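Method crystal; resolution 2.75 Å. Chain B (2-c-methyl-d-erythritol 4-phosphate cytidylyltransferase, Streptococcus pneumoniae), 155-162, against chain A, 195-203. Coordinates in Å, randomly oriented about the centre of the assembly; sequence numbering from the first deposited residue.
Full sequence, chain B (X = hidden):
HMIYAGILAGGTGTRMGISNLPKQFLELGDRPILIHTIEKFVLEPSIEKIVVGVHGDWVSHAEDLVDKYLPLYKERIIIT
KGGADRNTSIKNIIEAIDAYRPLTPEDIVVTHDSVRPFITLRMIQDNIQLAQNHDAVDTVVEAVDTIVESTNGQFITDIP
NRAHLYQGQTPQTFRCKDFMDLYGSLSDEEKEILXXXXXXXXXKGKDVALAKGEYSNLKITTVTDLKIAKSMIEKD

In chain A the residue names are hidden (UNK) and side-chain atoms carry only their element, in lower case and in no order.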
ATOM      1  N   PHE B 155      12.235  -4.635  17.099  1.00 68.99           N
ATOM      2  CA  PHE B 155      12.284  -3.177  17.139  1.00 64.32           C
ATOM      3  C   PHE B 155      12.815  -2.603  15.822  1.00 63.31           C
ATOM      4  O   PHE B 155      13.665  -3.212  15.171  1.00 66.12           O
ATOM      5  CB  PHE B 155      13.045  -2.652  18.373  1.00 63.61           C
ATOM      6  CG  PHE B 155      14.545  -2.793  18.292  1.00 66.01           C
ATOM      7  CD1 PHE B 155      15.315  -1.840  17.627  1.00 64.48           C
ATOM      8  CD2 PHE B 155      15.188  -3.858  18.908  1.00 70.04           C
ATOM      9  CE1 PHE B 155      16.696  -1.958  17.553  1.00 68.00           C
ATOM     10  CE2 PHE B 155      16.570  -3.985  18.840  1.00 73.67           C
ATOM     11  CZ  PHE B 155      17.327  -3.034  18.160  1.00 72.39           C
ATOM     12  N   ILE B 156      12.288  -1.435  15.448  1.00 59.61           N
ATOM     13  CA  ILE B 156      12.568  -0.762  14.171  1.00 58.57           C
ATOM     14  C   ILE B 156      14.048  -0.430  13.944  1.00 59.90           C
ATOM     15  O   ILE B 156      14.733   0.017  14.861  1.00 60.08           O
ATOM     16  CB  ILE B 156      11.758   0.556  14.083  1.00 54.99           C
ATOM     17  CG1 ILE B 156      10.263   0.269  14.259  1.00 54.77           C
ATOM     18  CG2 ILE B 156      12.056   1.315  12.782  1.00 53.81           C
ATOM     19  CD1 ILE B 156       9.378   1.500  14.344  1.00 51.90           C
ATOM     20  N   THR B 157      14.528  -0.638  12.718  1.00 61.28           N
ATOM     21  CA  THR B 157      15.856  -0.171  12.319  1.00 62.94           C
ATOM     22  C   THR B 157      15.822   0.987  11.308  1.00 61.16           C
ATOM     23  O   THR B 157      16.879   1.477  10.900  1.00 62.94           O
ATOM     24  CB  THR B 157      16.731  -1.311  11.743  1.00 67.38           C
ATOM     25  OG1 THR B 157      15.983  -2.045  10.764  1.00 67.50           O
ATOM     26  CG2 THR B 157      17.203  -2.247  12.852  1.00 70.46           C
ATOM     27  N   ASP B 158      14.624   1.421  10.907  1.00 58.34           N
ATOM     28  CA  ASP B 158      14.488   2.466   9.886  1.00 57.19           C
ATOM     29  C   ASP B 158      13.038   2.802   9.484  1.00 54.72           C
ATOM     30  O   ASP B 158      12.225   1.910   9.236  1.00 55.01           O
ATOM     31  CB  ASP B 158      15.280   2.062   8.632  1.00 59.66           C
ATOM     32  CG  ASP B 158      15.494   3.212   7.663  1.00 59.45           C
ATOM     33  OD1 ASP B 158      14.992   4.329   7.909  1.00 59.00           O
ATOM     34  OD2 ASP B 158      16.172   2.990   6.642  1.00 61.56           O
ATOM     35  N   ILE B 159      12.733   4.095   9.414  1.00 52.92           N
ATOM     36  CA  ILE B 159      11.522   4.562   8.736  1.00 51.68           C
ATOM     37  C   ILE B 159      11.936   5.475   7.581  1.00 52.34           C
ATOM     38  O   ILE B 159      12.191   6.665   7.785  1.00 52.68           O
ATOM     39  CB  ILE B 159      10.514   5.293   9.674  1.00 50.04           C
ATOM     40  CG1 ILE B 159      10.121   4.401  10.856  1.00 49.77           C
ATOM     41  CG2 ILE B 159       9.258   5.710   8.881  1.00 49.80           C
ATOM     42  CD1 ILE B 159       9.242   5.070  11.876  1.00 48.57           C
ATOM     43  N   PRO B 160      12.015   4.922   6.360  1.00 53.02           N
ATOM     44  CA  PRO B 160      12.472   5.714   5.231  1.00 53.67           C
ATOM     45  C   PRO B 160      11.594   6.932   5.051  1.00 52.62           C
ATOM     46  O   PRO B 160      10.490   6.970   5.580  1.00 51.71           O
ATOM     47  CB  PRO B 160      12.282   4.770   4.046  1.00 54.33           C
ATOM     48  CG  PRO B 160      12.358   3.413   4.636  1.00 55.10           C
ATOM     49  CD  PRO B 160      11.680   3.546   5.959  1.00 53.73           C
ATOM     50  N   ASN B 161      12.092   7.930   4.333  1.00 53.88           N
ATOM     51  CA  ASN B 161      11.262   9.054   3.924  1.00 53.80           C
ATOM     52  C   ASN B 161      10.177   8.542   2.987  1.00 53.13           C
ATOM     53  O   ASN B 161      10.469   7.864   1.997  1.00 53.60           O
ATOM     54  CB  ASN B 161      12.102  10.125   3.230  1.00 56.01           C
ATOM     55  CG  ASN B 161      11.338  11.404   3.000  1.00 56.61           C
ATOM     56  OD1 ASN B 161      10.107  11.431   3.037  1.00 55.16           O
ATOM     57  ND2 ASN B 161      12.066  12.480   2.756  1.00 59.17           N
ATOM     58  N   ARG B 162       8.929   8.846   3.319  1.00 52.42           N
ATOM     59  CA  ARG B 162       7.795   8.359   2.539  1.00 52.36           C
ATOM     60  C   ARG B 162       7.684   9.066   1.195  1.00 53.55           C
ATOM     61  O   ARG B 162       7.194   8.495   0.220  1.00 53.63           O
ATOM     62  CB  ARG B 162       6.497   8.522   3.325  1.00 52.32           C
ATOM     63  CG  ARG B 162       5.344   7.722   2.754  1.00 53.06           C
ATOM     64  CD  ARG B 162       4.214   7.567   3.755  1.00 54.25           C
ATOM     65  NE  ARG B 162       3.457   8.799   3.944  1.00 56.12           N
ATOM     66  CZ  ARG B 162       2.645   9.325   3.032  1.00 58.31           C
ATOM     67  NH1 ARG B 162       2.486   8.732   1.855  1.00 58.23           N
ATOM     68  NH2 ARG B 162       1.994  10.449   3.297  1.00 60.45           N
TER
ATOM     69  N   UNK A 195       7.388  13.837   9.969  1.00 50.36           N
ATOM     70  CA  UNK A 195       5.930  13.882  10.161  1.00 49.27           C
ATOM     71  C   UNK A 195       5.355  12.688  10.933  1.00 48.71           C
ATOM     72  O   UNK A 195       4.337  12.824  11.611  1.00 47.58           O
ATOM     73  c   UNK A 195       5.209  15.426   8.282  1.00 49.71           C
ATOM     74  o   UNK A 195       5.836  13.135   7.865  1.00 50.02           O
ATOM     75  c   UNK A 195       5.196  13.988   8.815  1.00 48.93           C
ATOM     76  N   UNK A 196       6.000  11.526  10.813  1.00 49.90           N
ATOM     77  CA  UNK A 196       5.608  10.326  11.545  1.00 49.77           C
ATOM     78  C   UNK A 196       6.052  10.458  12.989  1.00 50.49           C
ATOM     79  O   UNK A 196       7.165  10.895  13.269  1.00 51.98           O
ATOM     80  o   UNK A 196       6.342   7.272  12.511  1.00 52.67           O
ATOM     81  c   UNK A 196       5.720   7.790  11.548  1.00 51.52           C
ATOM     82  o   UNK A 196       4.678   7.296  11.068  1.00 50.66           O
ATOM     83  c   UNK A 196       6.246   9.079  10.931  1.00 50.87           C
ATOM     84  N   UNK A 197       5.182  10.069  13.911  1.00 49.93           N
ATOM     85  CA  UNK A 197       5.486  10.200  15.325  1.00 50.62           C
ATOM     86  C   UNK A 197       6.523   9.178  15.784  1.00 52.33           C
ATOM     87  O   UNK A 197       7.244   9.420  16.751  1.00 53.69           O
ATOM     88  c   UNK A 197       4.217  10.088  16.153  1.00 49.57           C
ATOM     89  N   UNK A 198       6.594   8.034  15.107  1.00 52.59           N
ATOM     90  CA  UNK A 198       7.535   6.997  15.527  1.00 54.51           C
ATOM     91  C   UNK A 198       8.923   7.279  14.975  1.00 56.29           C
ATOM     92  O   UNK A 198       9.935   6.970  15.621  1.00 58.12           O
ATOM     93  c   UNK A 198       7.052   5.593  15.148  1.00 54.56           C
ATOM     94  s   UNK A 198       5.848   4.877  16.331  1.00 53.96           S
ATOM     95  N   UNK A 199       8.959   7.889  13.790  1.00 55.72           N
ATOM     96  CA  UNK A 199      10.209   8.307  13.161  1.00 57.05           C
ATOM     97  C   UNK A 199      11.077   9.086  14.147  1.00 57.88           C
ATOM     98  O   UNK A 199      12.267   8.786  14.313  1.00 59.96           O
ATOM     99  c   UNK A 199      11.116   9.792  11.256  1.00 58.85           C
ATOM    100  c   UNK A 199       9.908   9.140  11.913  1.00 56.48           C
ATOM    101  n   UNK A 199      11.769   9.938   8.210  1.00 62.51           N
ATOM    102  c   UNK A 199      11.942   8.808  10.446  1.00 61.71           C
ATOM    103  c   UNK A 199      12.692   9.513   9.312  1.00 63.23           C
ATOM    104  N   UNK A 200      10.457  10.061  14.815  1.00 56.27           N
ATOM    105  CA  UNK A 200      11.149  10.944  15.758  1.00 57.12           C
ATOM    106  C   UNK A 200      11.891  10.147  16.841  1.00 58.77           C
ATOM    107  O   UNK A 200      13.042  10.445  17.155  1.00 61.18           O
ATOM    108  c   UNK A 200       9.686  12.961  15.275  1.00 54.65           C
ATOM    109  c   UNK A 200      10.856  12.774  17.492  1.00 57.38           C
ATOM    110  c   UNK A 200      10.180  12.001  16.370  1.00 55.77           C
ATOM    111  c   UNK A 200       8.596  13.942  15.710  1.00 53.19           C
ATOM    112  N   UNK A 201      11.236   9.121  17.381  1.00 57.81           N
ATOM    113  CA  UNK A 201      11.846   8.232  18.378  1.00 59.24           C
ATOM    114  C   UNK A 201      13.033   7.437  17.824  1.00 61.10           C
ATOM    115  O   UNK A 201      14.008   7.209  18.528  1.00 63.47           O
ATOM    116  c   UNK A 201       9.979   7.866  20.097  1.00 56.80           C
ATOM    117  c   UNK A 201       9.540   8.105  22.471  1.00 56.54           C
ATOM    118  c   UNK A 201       8.463   8.953  22.200  1.00 55.05           C
ATOM    119  c   UNK A 201      10.288   7.567  21.423  1.00 56.69           C
ATOM    120  c   UNK A 201       8.139   9.264  20.877  1.00 52.64           C
ATOM    121  c   UNK A 201       8.895   8.717  19.832  1.00 53.65           C
ATOM    122  c   UNK A 201      10.794   7.272  18.967  1.00 58.04           C
ATOM    123  N   UNK A 202      12.945   7.027  16.561  1.00 60.32           N
ATOM    124  CA  UNK A 202      13.986   6.204  15.942  1.00 62.17           C
ATOM    125  C   UNK A 202      15.253   7.019  15.686  1.00 63.94           C
ATOM    126  O   UNK A 202      16.346   6.605  16.067  1.00 66.63           O
ATOM    127  c   UNK A 202      13.505   5.559  14.620  1.00 61.28           C
ATOM    128  c   UNK A 202      12.102   4.963  14.780  1.00 59.37           C
ATOM    129  c   UNK A 202      14.486   4.487  14.161  1.00 63.61           C
ATOM    130  N   UNK A 203      15.092   8.180  15.052  1.00 62.61           N
ATOM    131  CA  UNK A 203      16.221   9.062  14.721  1.00 64.04           C
ATOM    132  C   UNK A 203      16.935   9.595  15.969  1.00 65.51           C
ATOM    133  O   UNK A 203      18.113   9.937  15.912  1.00 67.85           O
ATOM    134  c   UNK A 203      15.803  10.218  13.742  1.00 62.53           C
ATOM    135  c   UNK A 203      16.790  11.305  11.645  1.00 65.11           C
ATOM    136  c   UNK A 203      14.966  11.298  14.448  1.00 60.46           C
ATOM    137  c   UNK A 203      17.036  10.819  13.063  1.00 65.30           C
TER

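Position 195 has three side-chain atoms: one carbon that carries an oxygen and a second carbon. It does not reach chain B. This beta-branched hydroxyl side chain is Thr A195.

Position 196 has two carbons in a row, and the second carries two oxygens. That is a short carboxylate. One oxygen lies 3.7 Å from CD1 of Ile B159. The same oxygen accepts from backbone N of positions 198 and 199, which places it as a cap on the helix that follows. The residue is Asp A196, and the capping oxygen is OD2.

Position 197 has a single side-chain carbon, CB. It points away from chain B and touches nothing there. It is Ala A197.

Position 198 has one carbon followed by a sulfur, with nothing beyond. Its CB lies 4.0 Å from CD1 of Ile B159. A sulfur directly on CB gives Cys A198.

Position 199 has four carbons in a row ending in nitrogen. The chain runs past Ile B159, and its last carbon lies 3.3 Å from O of Ile B159. An unbranched chain ending in an amine is Lys A199. Its NZ is also 3.3 Å from O of Ile B159.

Position 200 has four carbons, forked at the first, with one arm two carbons long. It points away from chain B. It is Ile A200.

Position 201 has one carbon and then a ring of six carbons, with no oxygen. It is out of reach of the chain B stretch. It is Phe A201.

Position 202 has three carbons, the first carrying the other two. One branch lies 4.2 Å from CG2 of Ile B156 and 4.1 Å from CD1 of Ile B159. The small fork without a longer arm is Val A202, and that branch is CG2.

Position 203 has four carbons, forked at the first, with one arm extended. It makes no contact with chain B. It is Ile A203.

The contact is mainly apolar. Ile B159 points toward chain A, and its CD1 reaches Asp A196, Cys A198 and Val A202. Its CB packs against the aliphatic part of Lys A199, 3.9 Å from CD. Ile B156 adds a second apolar contact to Val A202. The cap from Asp A196 ties down the first turn of the helix, beside the CD1 of Ile B159. Positions 198, 199 and 202 lie along one side of that helix, so a short loop can cover them together.

Chain A 195-203: TDACKIFVI
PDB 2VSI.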